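Local atomic coordinates of putative uncharacterized protein (Chaetomium thermophilum, PDB entry 5T8V), a protein that probably acts as a cohesin loader that associates with chromatin, the present chain being the C-terminal, HEAT-repeat part of the longer Scc2 protein. Residues L945-T956 and F973-A983; L86-T97 and N122-S133. All coordinates share one frame; numbering follows the deposited sequence.

Contact 1 (L945-T956 and F973-A983); sequences LVISSLKGIQKT and FDRYSLIVGMA
With its first torsion at -69°, Y976 carries its ring beside its own backbone N and lays one face over G952, while I953, whose CG1 likewise stands opposite its carbonyl carbon, reaches past it in the other direction. The two side chains interlock as knobs into holes: Y976 fits among S949, G952, I953 and T956 of helix 940-960, and I953 among F973, Y976, S977 and V980 of helix 969-986. G952 CA makes a CH-pi contact with the Y976 ring, 4.0 Å from its centroid and 22° off the normal, so the aromatic face rests directly on main chain. I953 CG1 packs against Y976 CB at 3.6 Å, and its CG2 meets the edge of the F973 ring near its plane. T956 OG1 lies at the edge of the Y976 ring; it is turned back to G952 O (2.8 Å), which T956 N approaches from the opposite face of the carbonyl plane. Further along, V980 CG2 is shared by S949 CB at 3.6 Å, L950 CD2 and I953 CD1. S949 OG faces I979 CG2 yet donates to L945 O (3.0 Å), and L945 CG touches the same methyl, its side chain crossing that of I979 at about a right angle. V946 CG2 against A983 CB, 3.8 Å apart, continues the apolar seam. Over these segments the axes of the antiparallel helices approach to 8.7 Å, at 142° between their directions, as neighbouring helices do in HEAT-repeat solenoids. Helix 1009-1016 adds I1015 against L950 and I953, and M1012 against V980. No hydrogen bond joins the two segments: the hydroxyls of S949 and T956 are satisfied within their own helix, leaving shape complementarity and apolar burial to hold the pair together.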
loop_
_atom_site.group_PDB
_atom_site.type_symbol
_atom_site.label_atom_id
_atom_site.label_comp_id
_atom_site.label_asym_id
_atom_site.label_seq_id
_atom_site.Cartn_x
_atom_site.Cartn_y
_atom_site.Cartn_z
ATOM N N LEU A 945 -44.514 -28.670 45.125
ATOM C CA LEU A 945 -44.782 -27.942 43.889
ATOM C C LEU A 945 -45.134 -28.900 42.755
ATOM O O LEU A 945 -46.147 -28.725 42.063
ATOM C CB LEU A 945 -43.566 -27.090 43.529
ATOM C CG LEU A 945 -43.611 -26.306 42.218
ATOM C CD1 LEU A 945 -44.833 -25.405 42.159
ATOM C CD2 LEU A 945 -42.332 -25.499 42.072
ATOM N N VAL A 946 -44.308 -29.931 42.558
ATOM C CA VAL A 946 -44.553 -30.901 41.493
ATOM C C VAL A 946 -45.909 -31.569 41.687
ATOM O O VAL A 946 -46.703 -31.694 40.745
ATOM C CB VAL A 946 -43.416 -31.940 41.447
ATOM C CG1 VAL A 946 -43.654 -32.962 40.338
ATOM C CG2 VAL A 946 -42.066 -31.252 41.258
ATOM N N ILE A 947 -46.196 -32.007 42.915
ATOM C CA ILE A 947 -47.434 -32.733 43.185
ATOM C C ILE A 947 -48.639 -31.838 42.929
ATOM O O ILE A 947 -49.622 -32.254 42.305
ATOM C CB ILE A 947 -47.431 -33.281 44.623
ATOM C CG1 ILE A 947 -46.354 -34.362 44.768
ATOM C CG2 ILE A 947 -48.802 -33.857 44.991
ATOM C CD1 ILE A 947 -46.081 -34.780 46.201
ATOM N N SER A 948 -48.588 -30.595 43.412
ATOM C CA SER A 948 -49.696 -29.676 43.178
ATOM C C SER A 948 -49.903 -29.443 41.687
ATOM O O SER A 948 -51.043 -29.402 41.210
ATOM C CB SER A 948 -49.449 -28.352 43.904
ATOM O OG SER A 948 -48.238 -27.749 43.480
ATOM N N SER A 949 -48.811 -29.300 40.932
ATOM C CA SER A 949 -48.936 -29.095 39.492
ATOM C C SER A 949 -49.589 -30.298 38.819
ATOM O O SER A 949 -50.504 -30.147 38.002
ATOM C CB SER A 949 -47.561 -28.815 38.887
ATOM O OG SER A 949 -47.010 -27.623 39.418
ATOM N N LEU A 950 -49.134 -31.507 39.156
ATOM C CA LEU A 950 -49.709 -32.711 38.561
ATOM C C LEU A 950 -51.188 -32.843 38.908
ATOM O O LEU A 950 -52.032 -33.076 38.030
ATOM C CB LEU A 950 -48.927 -33.939 39.029
ATOM C CG LEU A 950 -47.478 -34.009 38.544
ATOM C CD1 LEU A 950 -46.681 -35.028 39.344
ATOM C CD2 LEU A 950 -47.430 -34.342 37.061
ATOM N N LYS A 951 -51.519 -32.707 40.195
ATOM C CA LYS A 951 -52.918 -32.676 40.608
ATOM C C LYS A 951 -53.706 -31.709 39.739
ATOM O O LYS A 951 -54.773 -32.047 39.219
ATOM C CB LYS A 951 -53.025 -32.283 42.085
ATOM C CG LYS A 951 -52.524 -33.340 43.065
ATOM C CD LYS A 951 -53.520 -34.479 43.219
ATOM C CE LYS A 951 -52.905 -35.667 43.944
ATOM N NZ LYS A 951 -53.750 -36.890 43.839
ATOM N N GLY A 952 -53.177 -30.498 39.551
ATOM C CA GLY A 952 -53.830 -29.550 38.667
ATOM C C GLY A 952 -54.034 -30.101 37.268
ATOM O O GLY A 952 -55.067 -29.858 36.639
ATOM N N ILE A 953 -53.054 -30.856 36.764
ATOM C CA ILE A 953 -53.159 -31.414 35.416
ATOM C C ILE A 953 -54.337 -32.378 35.333
ATOM O O ILE A 953 -55.240 -32.222 34.498
ATOM C CB ILE A 953 -51.839 -32.096 35.011
ATOM C CG1 ILE A 953 -50.742 -31.043 34.837
ATOM C CG2 ILE A 953 -52.014 -32.901 33.722
ATOM C CD1 ILE A 953 -49.355 -31.613 34.598
ATOM N N GLN A 954 -54.346 -33.400 36.192
ATOM C CA GLN A 954 -55.442 -34.362 36.122
ATOM C C GLN A 954 -56.786 -33.728 36.471
ATOM O O GLN A 954 -57.826 -34.224 36.019
ATOM C CB GLN A 954 -55.166 -35.583 37.008
ATOM C CG GLN A 954 -54.619 -35.320 38.403
ATOM C CD GLN A 954 -54.042 -36.579 39.026
ATOM O OE1 GLN A 954 -53.945 -37.620 38.378
ATOM N NE2 GLN A 954 -53.648 -36.486 40.287
ATOM N N LYS A 955 -56.789 -32.632 37.235
ATOM C CA LYS A 955 -58.008 -31.840 37.370
ATOM C C LYS A 955 -58.401 -31.227 36.032
ATOM O O LYS A 955 -59.592 -31.115 35.716
ATOM C CB LYS A 955 -57.825 -30.742 38.421
ATOM C CG LYS A 955 -57.704 -31.220 39.873
ATOM C CD LYS A 955 -58.821 -32.167 40.277
ATOM C CE LYS A 955 -58.371 -33.622 40.176
ATOM N NZ LYS A 955 -59.489 -34.577 40.407
ATOM N N THR A 956 -57.411 -30.825 35.230
ATOM C CA THR A 956 -57.705 -30.321 33.893
ATOM C C THR A 956 -58.351 -31.401 33.035
ATOM O O THR A 956 -59.311 -31.133 32.306
ATOM C CB THR A 956 -56.431 -29.801 33.223
ATOM O OG1 THR A 956 -55.766 -28.878 34.094
ATOM C CG2 THR A 956 -56.764 -29.102 31.914
ATOM N N PHE A 973 -53.196 -25.099 32.238
ATOM C CA PHE A 973 -52.488 -26.334 31.916
ATOM C C PHE A 973 -51.105 -26.047 31.353
ATOM O O PHE A 973 -50.145 -26.763 31.657
ATOM C CB PHE A 973 -53.279 -27.170 30.918
ATOM C CG PHE A 973 -52.448 -28.225 30.255
ATOM C CD1 PHE A 973 -52.107 -29.377 30.938
ATOM C CD2 PHE A 973 -51.979 -28.049 28.965
ATOM C CE1 PHE A 973 -51.325 -30.341 30.346
ATOM C CE2 PHE A 973 -51.196 -29.016 28.362
ATOM C CZ PHE A 973 -50.872 -30.165 29.053
ATOM N N ASP A 974 -50.986 -25.027 30.501
ATOM C CA ASP A 974 -49.673 -24.654 29.993
ATOM C C ASP A 974 -48.700 -24.432 31.140
ATOM O O ASP A 974 -47.560 -24.910 31.106
ATOM C CB ASP A 974 -49.777 -23.397 29.128
ATOM C CG ASP A 974 -48.444 -22.989 28.527
ATOM O OD1 ASP A 974 -47.627 -22.381 29.250
ATOM O OD2 ASP A 974 -48.215 -23.275 27.333
ATOM N N ARG A 975 -49.143 -23.725 32.183
ATOM C CA ARG A 975 -48.248 -23.453 33.300
ATOM C C ARG A 975 -47.966 -24.713 34.110
ATOM O O ARG A 975 -46.825 -24.949 34.519
ATOM C CB ARG A 975 -48.833 -22.359 34.194
ATOM C CG ARG A 975 -47.800 -21.687 35.080
ATOM C CD ARG A 975 -46.821 -20.860 34.255
ATOM N NE ARG A 975 -45.676 -20.412 35.033
ATOM C CZ ARG A 975 -44.631 -19.778 34.515
ATOM N NH1 ARG A 975 -44.584 -19.515 33.214
ATOM N NH2 ARG A 975 -43.628 -19.406 35.296
ATOM N N TYR A 976 -48.988 -25.532 34.360
ATOM C CA TYR A 976 -48.772 -26.783 35.080
ATOM C C TYR A 976 -47.724 -27.638 34.376
ATOM O O TYR A 976 -46.706 -28.018 34.969
ATOM C CB TYR A 976 -50.092 -27.551 35.206
ATOM C CG TYR A 976 -51.114 -26.918 36.129
ATOM C CD1 TYR A 976 -50.729 -26.278 37.301
ATOM C CD2 TYR A 976 -52.471 -26.968 35.828
ATOM C CE1 TYR A 976 -51.662 -25.706 38.144
ATOM C CE2 TYR A 976 -53.410 -26.398 36.666
ATOM C CZ TYR A 976 -53.001 -25.769 37.822
ATOM O OH TYR A 976 -53.934 -25.200 38.658
ATOM N N SER A 977 -47.963 -27.949 33.101
ATOM C CA SER A 977 -47.028 -28.769 32.340
ATOM C C SER A 977 -45.654 -28.125 32.259
ATOM O O SER A 977 -44.641 -28.832 32.243
ATOM C CB SER A 977 -47.572 -29.012 30.934
ATOM O OG SER A 977 -47.497 -27.830 30.157
ATOM N N LEU A 978 -45.592 -26.795 32.190
ATOM C CA LEU A 978 -44.296 -26.129 32.159
ATOM C C LEU A 978 -43.538 -26.364 33.461
ATOM O O LEU A 978 -42.350 -26.713 33.450
ATOM C CB LEU A 978 -44.481 -24.633 31.899
ATOM C CG LEU A 978 -43.183 -23.829 31.798
ATOM C CD1 LEU A 978 -42.361 -24.271 30.599
ATOM C CD2 LEU A 978 -43.467 -22.337 31.730
ATOM N N ILE A 979 -44.214 -26.182 34.597
ATOM C CA ILE A 979 -43.571 -26.378 35.895
ATOM C C ILE A 979 -43.106 -27.821 36.041
ATOM O O ILE A 979 -41.959 -28.089 36.416
ATOM C CB ILE A 979 -44.529 -25.974 37.032
ATOM C CG1 ILE A 979 -44.872 -24.486 36.930
ATOM C CG2 ILE A 979 -43.910 -26.284 38.398
ATOM C CD1 ILE A 979 -46.008 -24.049 37.841
ATOM N N VAL A 980 -43.995 -28.774 35.755
ATOM C CA VAL A 980 -43.617 -30.183 35.838
ATOM C C VAL A 980 -42.417 -30.465 34.944
ATOM O O VAL A 980 -41.474 -31.162 35.343
ATOM C CB VAL A 980 -44.816 -31.079 35.472
ATOM C CG1 VAL A 980 -44.408 -32.552 35.456
ATOM C CG2 VAL A 980 -45.960 -30.857 36.449
ATOM N N GLY A 981 -42.427 -29.926 33.725
ATOM C CA GLY A 981 -41.361 -30.226 32.784
ATOM C C GLY A 981 -40.021 -29.682 33.235
ATOM O O GLY A 981 -39.009 -30.389 33.211
ATOM N N MET A 982 -39.993 -28.414 33.650
ATOM C CA MET A 982 -38.747 -27.836 34.140
ATOM C C MET A 982 -38.253 -28.573 35.377
ATOM O O MET A 982 -37.056 -28.865 35.503
ATOM C CB MET A 982 -38.947 -26.349 34.440
ATOM C CG MET A 982 -39.299 -25.505 33.221
ATOM S SD MET A 982 -38.192 -25.756 31.815
ATOM C CE MET A 982 -36.600 -25.723 32.613
ATOM N N ALA A 983 -39.163 -28.886 36.302
ATOM C CA ALA A 983 -38.787 -29.663 37.477
ATOM C C ALA A 983 -38.115 -30.965 37.067
ATOM O O ALA A 983 -37.032 -31.302 37.557
ATOM C CB ALA A 983 -40.020 -29.937 38.338
#

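Contact 2 (L86-T97 and N122-S133); sequences LLRLCDSALRQT and NLEAAIRAARTS
N122 turns its side chain toward Q96 and T97 in an antiparallel helix pair, 81-96 and 120-136, of a protein built largely of HEAT repeats; the axes of the two segments come within 8.0 Å. The amide planes of N122 and Q96 stand 70° to each other. In T97 the hydroxyl is set between its own backbone N and carbonyl carbon (chi1 61°), which leaves CG2 to lie over the N122 carbonyl. One turn on, the A126 methyl meets both T97 OG1 and the carbonyl oxygen of A93, which lie on the same side of it. The carbonyl of A126 in turn receives L94 CD2 at 3.5 Å. A129 is the next small residue on this face. Its CB meets A93 CB at 3.8 Å and also C90 CB, and the CA atoms of C90 and A129 come within 4.7 Å, a spacing that the alanines on both helices permit. A130 CB touches the same methyl, L94 CD2, at 3.9 Å, so L94 rests on two successive turns of the helix; outside the pair, L94 also leans on Q154 and L158 of helix 149-172. T132 presents CG2 to L86 CD2, the side chains crossing at about a right angle, and to C90 SG, whereas its hydroxyl is hydrogen-bonded to Q59 and Q63 of helix 56-71. At the end of the segment, S133 packs against L87 CD2 and C90 CB. Its OG, beside the backbone N, donates to A129 O at 3.3 Å from 39° above the carbonyl plane, and the same oxygen also accepts S133 N.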
loop_
_atom_site.group_PDB
_atom_site.type_symbol
_atom_site.label_atom_id
_atom_site.label_comp_id
_atom_site.label_asym_id
_atom_site.label_seq_id
_atom_site.Cartn_x
_atom_site.Cartn_y
_atom_site.Cartn_z
ATOM N N LEU A 86 57.584 40.336 -30.124
ATOM C CA LEU A 86 57.135 39.602 -28.949
ATOM C C LEU A 86 56.569 38.244 -29.343
ATOM O O LEU A 86 56.866 37.228 -28.701
ATOM C CB LEU A 86 56.095 40.423 -28.186
ATOM C CG LEU A 86 55.507 39.790 -26.919
ATOM C CD1 LEU A 86 56.601 39.351 -25.962
ATOM C CD2 LEU A 86 54.562 40.764 -26.227
ATOM N N LEU A 87 55.763 38.200 -30.407
ATOM C CA LEU A 87 55.252 36.919 -30.883
ATOM C C LEU A 87 56.380 35.996 -31.327
ATOM O O LEU A 87 56.250 34.769 -31.237
ATOM C CB LEU A 87 54.262 37.136 -32.030
ATOM C CG LEU A 87 52.849 37.571 -31.628
ATOM C CD1 LEU A 87 52.047 37.962 -32.859
ATOM C CD2 LEU A 87 52.127 36.470 -30.855
ATOM N N ARG A 88 57.493 36.560 -31.801
ATOM C CA ARG A 88 58.624 35.725 -32.189
ATOM C C ARG A 88 59.320 35.148 -30.962
ATOM O O ARG A 88 59.666 33.962 -30.942
ATOM C CB ARG A 88 59.612 36.526 -33.036
ATOM C CG ARG A 88 60.553 35.650 -33.851
ATOM C CD ARG A 88 61.776 36.414 -34.342
ATOM N NE ARG A 88 62.542 35.640 -35.317
ATOM C CZ ARG A 88 63.353 34.629 -35.013
ATOM N NH1 ARG A 88 63.512 34.250 -33.750
ATOM N NH2 ARG A 88 64.003 33.990 -35.976
ATOM N N LEU A 89 59.540 35.970 -29.932
ATOM C CA LEU A 89 60.088 35.451 -28.684
ATOM C C LEU A 89 59.205 34.343 -28.124
ATOM O O LEU A 89 59.704 33.296 -27.686
ATOM C CB LEU A 89 60.237 36.582 -27.667
ATOM C CG LEU A 89 61.116 37.764 -28.081
ATOM C CD1 LEU A 89 61.090 38.842 -27.007
ATOM C CD2 LEU A 89 62.548 37.323 -28.358
ATOM N N CYS A 90 57.888 34.556 -28.136
ATOM C CA CYS A 90 56.967 33.503 -27.724
ATOM C C CYS A 90 57.175 32.246 -28.560
ATOM O O CYS A 90 57.251 31.133 -28.025
ATOM C CB CYS A 90 55.523 33.994 -27.840
ATOM S SG CYS A 90 55.078 35.320 -26.692
ATOM N N ASP A 91 57.280 32.406 -29.882
ATOM C CA ASP A 91 57.452 31.245 -30.746
ATOM C C ASP A 91 58.754 30.516 -30.441
ATOM O O ASP A 91 58.832 29.294 -30.602
ATOM C CB ASP A 91 57.409 31.668 -32.213
ATOM C CG ASP A 91 57.345 30.484 -33.158
ATOM O OD1 ASP A 91 56.226 29.993 -33.420
ATOM O OD2 ASP A 91 58.411 30.039 -33.633
ATOM N N SER A 92 59.782 31.242 -30.004
ATOM C CA SER A 92 61.029 30.600 -29.607
ATOM C C SER A 92 60.836 29.793 -28.329
ATOM O O SER A 92 61.241 28.626 -28.250
ATOM C CB SER A 92 62.124 31.651 -29.422
ATOM O OG SER A 92 62.378 32.343 -30.634
ATOM N N ALA A 93 60.212 30.400 -27.315
ATOM C CA ALA A 93 59.950 29.674 -26.076
ATOM C C ALA A 93 59.100 28.435 -26.322
ATOM O O ALA A 93 59.255 27.426 -25.624
ATOM C CB ALA A 93 59.267 30.591 -25.063
ATOM N N LEU A 94 58.203 28.486 -27.308
ATOM C CA LEU A 94 57.344 27.341 -27.591
ATOM C C LEU A 94 58.078 26.274 -28.394
ATOM O O LEU A 94 57.912 25.076 -28.134
ATOM C CB LEU A 94 56.091 27.806 -28.329
ATOM C CG LEU A 94 55.078 28.512 -27.427
ATOM C CD1 LEU A 94 54.113 29.370 -28.234
ATOM C CD2 LEU A 94 54.328 27.480 -26.609
ATOM N N ARG A 95 58.887 26.683 -29.373
ATOM C CA ARG A 95 59.692 25.719 -30.115
ATOM C C ARG A 95 60.704 25.030 -29.211
ATOM O O ARG A 95 61.105 23.894 -29.481
ATOM C CB ARG A 95 60.405 26.410 -31.280
ATOM C CG ARG A 95 59.503 26.721 -32.470
ATOM C CD ARG A 95 60.292 27.247 -33.665
ATOM N NE ARG A 95 60.757 28.620 -33.468
ATOM C CZ ARG A 95 61.932 28.961 -32.940
ATOM N NH1 ARG A 95 62.794 28.033 -32.541
ATOM N NH2 ARG A 95 62.246 30.243 -32.809
ATOM N N GLN A 96 61.129 25.695 -28.136
ATOM C CA GLN A 96 62.081 25.078 -27.219
ATOM C C GLN A 96 61.528 23.778 -26.644
ATOM O O GLN A 96 62.226 22.759 -26.603
ATOM C CB GLN A 96 62.434 26.056 -26.095
ATOM C CG GLN A 96 63.362 25.485 -25.030
ATOM C CD GLN A 96 64.712 25.075 -25.585
ATOM O OE1 GLN A 96 65.105 25.496 -26.675
ATOM N NE2 GLN A 96 65.432 24.247 -24.836
ATOM N N THR A 97 60.270 23.795 -26.201
ATOM C CA THR A 97 59.675 22.671 -25.487
ATOM C C THR A 97 58.668 21.899 -26.335
ATOM O O THR A 97 57.849 21.155 -25.788
ATOM C CB THR A 97 59.001 23.162 -24.204
ATOM O OG1 THR A 97 57.967 24.096 -24.531
ATOM C CG2 THR A 97 60.012 23.834 -23.285
ATOM N N ASN A 122 62.143 26.741 -18.647
ATOM C CA ASN A 122 61.752 26.737 -20.054
ATOM C C ASN A 122 60.289 26.338 -20.225
ATOM O O ASN A 122 59.568 26.937 -21.033
ATOM C CB ASN A 122 62.656 25.797 -20.848
ATOM C CG ASN A 122 64.074 26.313 -20.966
ATOM O OD1 ASN A 122 64.338 27.495 -20.748
ATOM N ND2 ASN A 122 64.997 25.427 -21.322
ATOM N N LEU A 123 59.836 25.328 -19.483
ATOM C CA LEU A 123 58.450 24.881 -19.598
ATOM C C LEU A 123 57.481 26.014 -19.279
ATOM O O LEU A 123 56.602 26.345 -20.083
ATOM C CB LEU A 123 58.214 23.686 -18.674
ATOM C CG LEU A 123 56.765 23.213 -18.536
ATOM C CD1 LEU A 123 56.168 22.880 -19.894
ATOM C CD2 LEU A 123 56.690 22.014 -17.607
ATOM N N GLU A 124 57.624 26.616 -18.097
ATOM C CA GLU A 124 56.766 27.733 -17.712
ATOM C C GLU A 124 56.881 28.878 -18.708
ATOM O O GLU A 124 55.871 29.465 -19.121
ATOM C CB GLU A 124 57.128 28.209 -16.306
ATOM C CG GLU A 124 56.611 27.305 -15.199
ATOM C CD GLU A 124 56.932 27.831 -13.816
ATOM O OE1 GLU A 124 58.019 27.507 -13.292
ATOM O OE2 GLU A 124 56.099 28.576 -13.258
ATOM N N ALA A 125 58.111 29.215 -19.104
ATOM C CA ALA A 125 58.306 30.258 -20.103
ATOM C C ALA A 125 57.484 29.977 -21.355
ATOM O O ALA A 125 56.930 30.900 -21.966
ATOM C CB ALA A 125 59.790 30.379 -20.445
ATOM N N ALA A 126 57.378 28.704 -21.743
ATOM C CA ALA A 126 56.598 28.348 -22.924
ATOM C C ALA A 126 55.103 28.458 -22.654
ATOM O O ALA A 126 54.351 28.965 -23.494
ATOM C CB ALA A 126 56.954 26.935 -23.381
ATOM N N ILE A 127 54.651 27.979 -21.493
ATOM C CA ILE A 127 53.233 28.066 -21.140
ATOM C C ILE A 127 52.759 29.512 -21.228
ATOM O O ILE A 127 51.810 29.846 -21.956
ATOM C CB ILE A 127 52.997 27.483 -19.735
ATOM C CG1 ILE A 127 53.313 25.984 -19.727
ATOM C CG2 ILE A 127 51.558 27.716 -19.277
ATOM C CD1 ILE A 127 53.346 25.362 -18.345
ATOM N N ARG A 128 53.426 30.401 -20.490
ATOM C CA ARG A 128 52.989 31.787 -20.460
ATOM C C ARG A 128 53.324 32.525 -21.750
ATOM O O ARG A 128 52.681 33.537 -22.056
ATOM C CB ARG A 128 53.590 32.486 -19.243
ATOM C CG ARG A 128 52.946 32.013 -17.950
ATOM C CD ARG A 128 53.207 32.948 -16.797
ATOM N NE ARG A 128 52.333 32.652 -15.661
ATOM C CZ ARG A 128 51.112 33.151 -15.495
ATOM N NH1 ARG A 128 50.595 33.982 -16.390
ATOM N NH2 ARG A 128 50.401 32.817 -14.428
ATOM N N ALA A 129 54.297 32.036 -22.521
ATOM C CA ALA A 129 54.491 32.552 -23.871
ATOM C C ALA A 129 53.256 32.293 -24.726
ATOM O O ALA A 129 52.759 33.192 -25.416
ATOM C CB ALA A 129 55.729 31.916 -24.504
ATOM N N ALA A 130 52.745 31.058 -24.688
ATOM C CA ALA A 130 51.506 30.744 -25.390
ATOM C C ALA A 130 50.377 31.648 -24.924
ATOM O O ALA A 130 49.638 32.210 -25.742
ATOM C CB ALA A 130 51.133 29.278 -25.174
ATOM N N ARG A 131 50.229 31.805 -23.605
ATOM C CA ARG A 131 49.183 32.685 -23.091
ATOM C C ARG A 131 49.305 34.085 -23.684
ATOM O O ARG A 131 48.309 34.680 -24.119
ATOM C CB ARG A 131 49.241 32.739 -21.567
ATOM C CG ARG A 131 48.126 33.570 -20.957
ATOM C CD ARG A 131 47.958 33.297 -19.479
ATOM N NE ARG A 131 46.649 33.740 -19.006
ATOM C CZ ARG A 131 46.395 34.921 -18.450
ATOM N NH1 ARG A 131 47.361 35.815 -18.280
ATOM N NH2 ARG A 131 45.162 35.210 -18.057
ATOM N N THR A 132 50.525 34.625 -23.719
ATOM C CA THR A 132 50.732 35.947 -24.303
ATOM C C THR A 132 50.301 35.975 -25.766
ATOM O O THR A 132 49.606 36.900 -26.202
ATOM C CB THR A 132 52.198 36.360 -24.165
ATOM O OG1 THR A 132 52.519 36.518 -22.778
ATOM C CG2 THR A 132 52.466 37.677 -24.890
ATOM N N SER A 133 50.715 34.972 -26.545
ATOM C CA SER A 133 50.328 34.927 -27.953
ATOM C C SER A 133 48.812 34.975 -28.105
ATOM O O SER A 133 48.274 35.786 -28.873
ATOM C CB SER A 133 50.893 33.668 -28.610
ATOM O OG SER A 133 52.309 33.687 -28.613
#

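Overall arrangement
Contacts 1 and 2 lie far apart in one elongated, largely helical chain, on opposite sides of its centre: their centres are 136 Å apart and their nearest atoms about 114 Å. They follow in series, 86-97 with 122-133 being complete long before 945-956 begins. Both join helices close in sequence, separated by 24 residues in contact 2 and 16 in contact 1, and in both the helices run antiparallel at similar angles, 137° and 142°. The chemistry differs: alanines bring the backbones together in contact 2, whereas large apolar and aromatic side chains interlock in contact 1. Each is local helix-helix packing, and the two do not touch.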